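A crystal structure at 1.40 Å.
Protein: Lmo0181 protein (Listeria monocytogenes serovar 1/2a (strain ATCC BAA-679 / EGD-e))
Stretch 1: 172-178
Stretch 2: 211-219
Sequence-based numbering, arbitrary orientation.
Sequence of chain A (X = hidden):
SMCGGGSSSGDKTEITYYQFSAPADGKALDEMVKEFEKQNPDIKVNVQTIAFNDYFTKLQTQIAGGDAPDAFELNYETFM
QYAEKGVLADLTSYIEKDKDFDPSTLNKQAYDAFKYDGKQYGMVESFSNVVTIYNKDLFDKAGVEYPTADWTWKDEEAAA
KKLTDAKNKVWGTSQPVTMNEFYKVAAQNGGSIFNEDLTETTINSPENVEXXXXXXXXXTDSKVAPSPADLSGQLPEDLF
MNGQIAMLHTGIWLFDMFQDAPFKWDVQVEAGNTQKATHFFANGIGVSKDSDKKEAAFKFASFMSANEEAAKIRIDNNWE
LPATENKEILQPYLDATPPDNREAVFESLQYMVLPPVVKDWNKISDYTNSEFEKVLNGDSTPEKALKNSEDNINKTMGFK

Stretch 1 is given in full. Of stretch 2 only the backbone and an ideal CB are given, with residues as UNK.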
ATOM      1  N   GLY A 172      11.137 -19.260   6.339  1.00  3.99           N
ATOM      2  CA  GLY A 172       9.709 -19.520   6.435  1.00  3.86           C
ATOM      3  C   GLY A 172       8.807 -18.320   6.201  1.00  3.71           C
ATOM      4  O   GLY A 172       7.699 -18.504   5.690  1.00  3.67           O
ATOM      5  N   THR A 173       9.277 -17.119   6.529  1.00  3.70           N
ATOM      6  CA  THR A 173       8.407 -15.945   6.387  1.00  3.74           C
ATOM      7  C   THR A 173       9.193 -14.687   6.143  1.00  3.80           C
ATOM      8  O   THR A 173      10.388 -14.618   6.382  1.00  3.99           O
ATOM      9  CB  THR A 173       7.499 -15.860   7.594  1.00  3.74           C
ATOM     10  OG1 THR A 173       6.413 -14.953   7.327  1.00  3.86           O
ATOM     11  CG2 THR A 173       8.207 -15.420   8.872  1.00  3.83           C
ATOM     12  N   SER A 174       8.495 -13.670   5.678  1.00  3.78           N
ATOM     13  CA  SER A 174       9.080 -12.344   5.555  1.00  3.88           C
ATOM     14  C   SER A 174       7.935 -11.344   5.635  1.00  3.73           C
ATOM     15  O   SER A 174       6.892 -11.494   4.980  1.00  3.64           O
ATOM     16  CB  SER A 174       9.789 -12.164   4.216  1.00  4.20           C
ATOM     17  OG  SER A 174      10.383 -10.859   4.191  1.00  4.69           O
ATOM     18  N   GLN A 175       8.161 -10.306   6.413  1.00  3.72           N
ATOM     19  CA  GLN A 175       7.147  -9.271   6.655  1.00  3.66           C
ATOM     20  C   GLN A 175       7.900  -7.988   6.986  1.00  3.61           C
ATOM     21  O   GLN A 175       8.906  -8.003   7.720  1.00  3.91           O
ATOM     22  CB  GLN A 175       6.286  -9.675   7.836  1.00  3.82           C
ATOM     23  CG  GLN A 175       5.197  -8.678   8.178  1.00  4.02           C
ATOM     24  CD  GLN A 175       4.044  -9.234   8.978  1.00  4.20           C
ATOM     25  OE1 GLN A 175       2.982  -8.602   9.066  1.00  4.58           O
ATOM     26  NE2 GLN A 175       4.260 -10.373   9.580  1.00  4.26           N
ATOM     27  N   PRO A 176       7.449  -6.853   6.451  1.00  3.37           N
ATOM     28  CA  PRO A 176       8.152  -5.602   6.782  1.00  3.43           C
ATOM     29  C   PRO A 176       8.036  -5.262   8.272  1.00  3.40           C
ATOM     30  O   PRO A 176       7.034  -5.498   8.919  1.00  3.31           O
ATOM     31  CB  PRO A 176       7.434  -4.568   5.916  1.00  3.44           C
ATOM     32  CG  PRO A 176       6.851  -5.368   4.781  1.00  3.42           C
ATOM     33  CD  PRO A 176       6.417  -6.634   5.411  1.00  3.32           C
ATOM     34  N   VAL A 177       9.104  -4.707   8.813  1.00  3.52           N
ATOM     35  CA  VAL A 177       9.117  -4.167  10.170  1.00  3.54           C
ATOM     36  C   VAL A 177       9.277  -2.654  10.039  1.00  3.64           C
ATOM     37  O   VAL A 177      10.363  -2.120  10.190  1.00  3.79           O
ATOM     38  CB  VAL A 177      10.167  -4.818  11.086  1.00  3.64           C
ATOM     39  CG1 VAL A 177       9.908  -4.393  12.520  1.00  3.67           C
ATOM     40  CG2 VAL A 177      10.048  -6.331  10.959  1.00  3.57           C
ATOM     41  N   THR A 178       8.163  -2.010   9.719  1.00  3.56           N
ATOM     42  CA  THR A 178       8.098  -0.610   9.349  1.00  3.65           C
ATOM     43  C   THR A 178       6.884   0.018  10.023  1.00  3.59           C
ATOM     44  O   THR A 178       5.999  -0.695  10.486  1.00  3.48           O
ATOM     45  CB  THR A 178       7.937  -0.439   7.823  1.00  3.66           C
ATOM     46  OG1 THR A 178       6.675  -1.045   7.475  1.00  3.52           O
ATOM     47  CG2 THR A 178       9.102  -1.022   7.059  1.00  3.75           C
ATOM     48  N   UNK A 211       3.527  -6.929  19.980  1.00  3.77           N
ATOM     49  CA  UNK A 211       3.336  -7.005  18.525  1.00  3.60           C
ATOM     50  C   UNK A 211       4.636  -6.805  17.772  1.00  3.56           C
ATOM     51  O   UNK A 211       4.948  -7.521  16.818  1.00  3.48           O
ATOM     52  CB  UNK A 211       2.314  -5.963  18.067  1.00  3.60           C
ATOM     53  N   UNK A 212       5.395  -5.788  18.185  1.00  3.66           N
ATOM     54  CA  UNK A 212       6.693  -5.563  17.542  1.00  3.68           C
ATOM     55  C   UNK A 212       7.661  -6.685  17.796  1.00  3.74           C
ATOM     56  O   UNK A 212       8.365  -7.077  16.857  1.00  3.71           O
ATOM     57  CB  UNK A 212       7.306  -4.247  18.025  1.00  3.68           C
ATOM     58  N   UNK A 213       7.664  -7.190  19.019  1.00  3.86           N
ATOM     59  CA  UNK A 213       8.512  -8.323  19.355  1.00  3.96           C
ATOM     60  C   UNK A 213       8.157  -9.549  18.533  1.00  3.83           C
ATOM     61  O   UNK A 213       9.073 -10.304  18.103  1.00  3.87           O
ATOM     62  CB  UNK A 213       8.402  -8.644  20.847  1.00  3.96           C
ATOM     63  N   UNK A 214       6.884  -9.760  18.238  1.00  3.77           N
ATOM     64  CA  UNK A 214       6.465 -10.845  17.369  1.00  3.96           C
ATOM     65  C   UNK A 214       7.168 -10.721  16.012  1.00  3.88           C
ATOM     66  O   UNK A 214       7.648 -11.720  15.470  1.00  4.19           O
ATOM     67  CB  UNK A 214       4.945 -10.841  17.197  1.00  3.96           C
ATOM     68  N   UNK A 215       7.207  -9.519  15.437  1.00  3.83           N
ATOM     69  CA  UNK A 215       7.915  -9.289  14.160  1.00  3.84           C
ATOM     70  C   UNK A 215       9.434  -9.413  14.299  1.00  3.97           C
ATOM     71  O   UNK A 215      10.089 -10.108  13.511  1.00  4.00           O
ATOM     72  CB  UNK A 215       7.569  -7.902  13.614  1.00  3.84           C
ATOM     73  N   UNK A 216      10.029  -8.750  15.294  1.00  4.04           N
ATOM     74  CA  UNK A 216      11.497  -8.702  15.316  1.00  4.24           C
ATOM     75  C   UNK A 216      12.101 -10.027  15.730  1.00  4.57           C
ATOM     76  O   UNK A 216      13.181 -10.371  15.216  1.00  4.52           O
ATOM     77  CB  UNK A 216      11.980  -7.602  16.264  1.00  4.24           C
ATOM     78  N   UNK A 217      11.420 -10.785  16.592  1.00  4.90           N
ATOM     79  CA  UNK A 217      11.980 -12.077  16.976  1.00  5.46           C
ATOM     80  C   UNK A 217      12.063 -13.027  15.804  1.00  5.44           C
ATOM     81  O   UNK A 217      12.955 -13.900  15.811  1.00  5.46           O
ATOM     82  CB  UNK A 217      11.145 -12.708  18.092  1.00  5.46           C
ATOM     83  N   UNK A 218      11.190 -12.903  14.807  1.00  5.48           N
ATOM     84  CA  UNK A 218      11.320 -13.759  13.621  1.00  5.77           C
ATOM     85  C   UNK A 218      12.632 -13.554  12.914  1.00  5.59           C
ATOM     86  O   UNK A 218      13.214 -14.479  12.330  1.00  5.57           O
ATOM     87  CB  UNK A 218      10.172 -13.499  12.644  1.00  5.77           C
ATOM     88  N   UNK A 219      13.158 -12.338  12.972  1.00  5.47           N
ATOM     89  CA  UNK A 219      14.447 -12.046  12.346  1.00  5.84           C
ATOM     90  C   UNK A 219      15.606 -12.361  13.290  1.00  6.48           C
ATOM     91  O   UNK A 219      16.586 -12.985  12.863  1.00  7.14           O
ATOM     92  CB  UNK A 219      14.507 -10.579  11.914  1.00  5.84           C
TER

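The backbone angles of 211-219, with phi near -60° to -90° and psi near -30° to -50°, place the whole segment within a helix. Proline is disfavoured there because it lacks the N-H for the backbone hydrogen bonds and its ring crowds the preceding turn; glycine is merely less favoured, being flexible. Beyond that, the choice at each position rests on its CA-to-CB direction.

Position 211 is out of reach of stretch 1; any helix-compatible residue would fit this evidence. It is Ala211.

At 212 the CB points sideways, and the ideal CB is 6.1 Å from Val177 CG1. A long apolar chain, leucine, isoleucine or methionine, could bridge the gap. The residue is Leu212: with chi1 t and chi2 p, its CD1 comes 3.7 Å from CG1 of Val177.

Position 213 is out of reach, leaving its side chain unconstrained here; it is Thr213.

Position 214 again points sideways with open space around its CB, so polar or large residues are equally plausible. His214 brings the end of its ring nearer stretch 1 without making close contact, and its ND1 is hydrogen-bonded elsewhere in the structure.

Position 215 is the most informative. Its CB points toward stretch 1, the ideal CB lies 4.0 Å from Val177 CG2, and the CA atoms of 215 and Val177 are 6.6 Å apart. The neighbouring methyl favours an apolar residue, with leucine, isoleucine, valine or methionine all reasonable. Leu215 (m, t) packs its CB 3.9 Å from Val177 CG2, while its CD2 lies against the Gln175 side chain and its CD1 lies 4.1 Å from Pro176 O. That carbonyl finds no polar partner in the model.

At 216 the CB is sideways, 5.3 Å from Val177 CG1, so a small or beta-branched residue offering a methyl would suit. Thr216, chi1 p, places CG2 4.0 Å from Val177 CG1; thus Val177 meets three helix residues.

Position 217 is out of reach and tolerates polar residues; it is Asn217.

At 218 the CB points toward stretch 1, with the ideal CB 4.7 Å from Thr173 CG2. Thr173 offers both that methyl and a hydroxyl, so either an apolar chain or a longer polar one could serve. Glu218 extends (chi1 m, chi2 t) until OE1 is 3.5 Å from Thr173 CG2. The polar link is indirect: water 1 donates to Glu218 OE1 at 2.9 Å and to Thr173 OG1 at 2.8 Å, and no direct hydrogen bond joins the stretches.

Position 219 points sideways, leaving many side chains possible. Val219 CG2 is 5.3 Å from Val177 CG2, its nearest approach.

Stretch 2 211-219: ALTHLTNEV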
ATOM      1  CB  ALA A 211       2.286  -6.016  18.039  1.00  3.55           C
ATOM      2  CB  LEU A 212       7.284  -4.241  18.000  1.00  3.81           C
ATOM      3  CG  LEU A 212       8.652  -3.847  17.372  1.00  3.88           C
ATOM      4  CD1 LEU A 212       8.558  -3.695  15.886  1.00  3.75           C
ATOM      5  CD2 LEU A 212       9.111  -2.537  17.974  1.00  4.04           C
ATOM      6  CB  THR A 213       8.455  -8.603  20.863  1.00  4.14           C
ATOM      7  OG1 THR A 213       8.827  -7.405  21.553  1.00  4.28           O
ATOM      8  CG2 THR A 213       9.381  -9.772  21.270  1.00  4.28           C
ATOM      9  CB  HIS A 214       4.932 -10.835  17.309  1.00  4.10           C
ATOM     10  CG  HIS A 214       4.359 -11.268  16.000  1.00  4.24           C
ATOM     11  ND1 HIS A 214       4.280 -12.577  15.532  1.00  4.53           N
ATOM     12  CD2 HIS A 214       3.758 -10.488  15.074  1.00  4.44           C
ATOM     13  CE1 HIS A 214       3.685 -12.552  14.355  1.00  4.41           C
ATOM     14  NE2 HIS A 214       3.358 -11.316  14.070  1.00  4.54           N
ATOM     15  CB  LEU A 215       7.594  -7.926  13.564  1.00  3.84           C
ATOM     16  CG  LEU A 215       6.107  -7.715  13.231  1.00  3.80           C
ATOM     17  CD1 LEU A 215       5.914  -6.275  12.803  1.00  3.92           C
ATOM     18  CD2 LEU A 215       5.599  -8.692  12.194  1.00  3.79           C
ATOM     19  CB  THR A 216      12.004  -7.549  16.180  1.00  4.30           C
ATOM     20  OG1 THR A 216      11.574  -7.724  17.522  1.00  4.36           O
ATOM     21  CG2 THR A 216      11.520  -6.194  15.682  1.00  4.20           C
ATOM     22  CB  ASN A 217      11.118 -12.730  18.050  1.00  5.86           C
ATOM     23  CG  ASN A 217      11.432 -12.301  19.458  1.00  6.70           C
ATOM     24  OD1 ASN A 217      12.391 -11.603  19.696  1.00  7.92           O
ATOM     25  ND2 ASN A 217      10.648 -12.797  20.390  1.00  7.15           N
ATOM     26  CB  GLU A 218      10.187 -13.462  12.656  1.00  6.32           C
ATOM     27  CG  GLU A 218       8.877 -13.957  13.219  1.00  7.50           C
ATOM     28  CD  GLU A 218       7.730 -13.936  12.253  1.00  9.08           C
ATOM     29  OE1 GLU A 218       7.705 -13.020  11.407  1.00  9.84           O
ATOM     30  OE2 GLU A 218       6.854 -14.827  12.439  1.00 11.82           O
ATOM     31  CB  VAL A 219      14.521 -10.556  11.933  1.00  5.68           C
ATOM     32  CG1 VAL A 219      15.932 -10.159  11.510  1.00  5.96           C
ATOM     33  CG2 VAL A 219      13.486 -10.307  10.853  1.00  5.54           C
TER
HETATM   34  O   HOH W   1       6.109 -12.766   9.039  1.00 12.89           O
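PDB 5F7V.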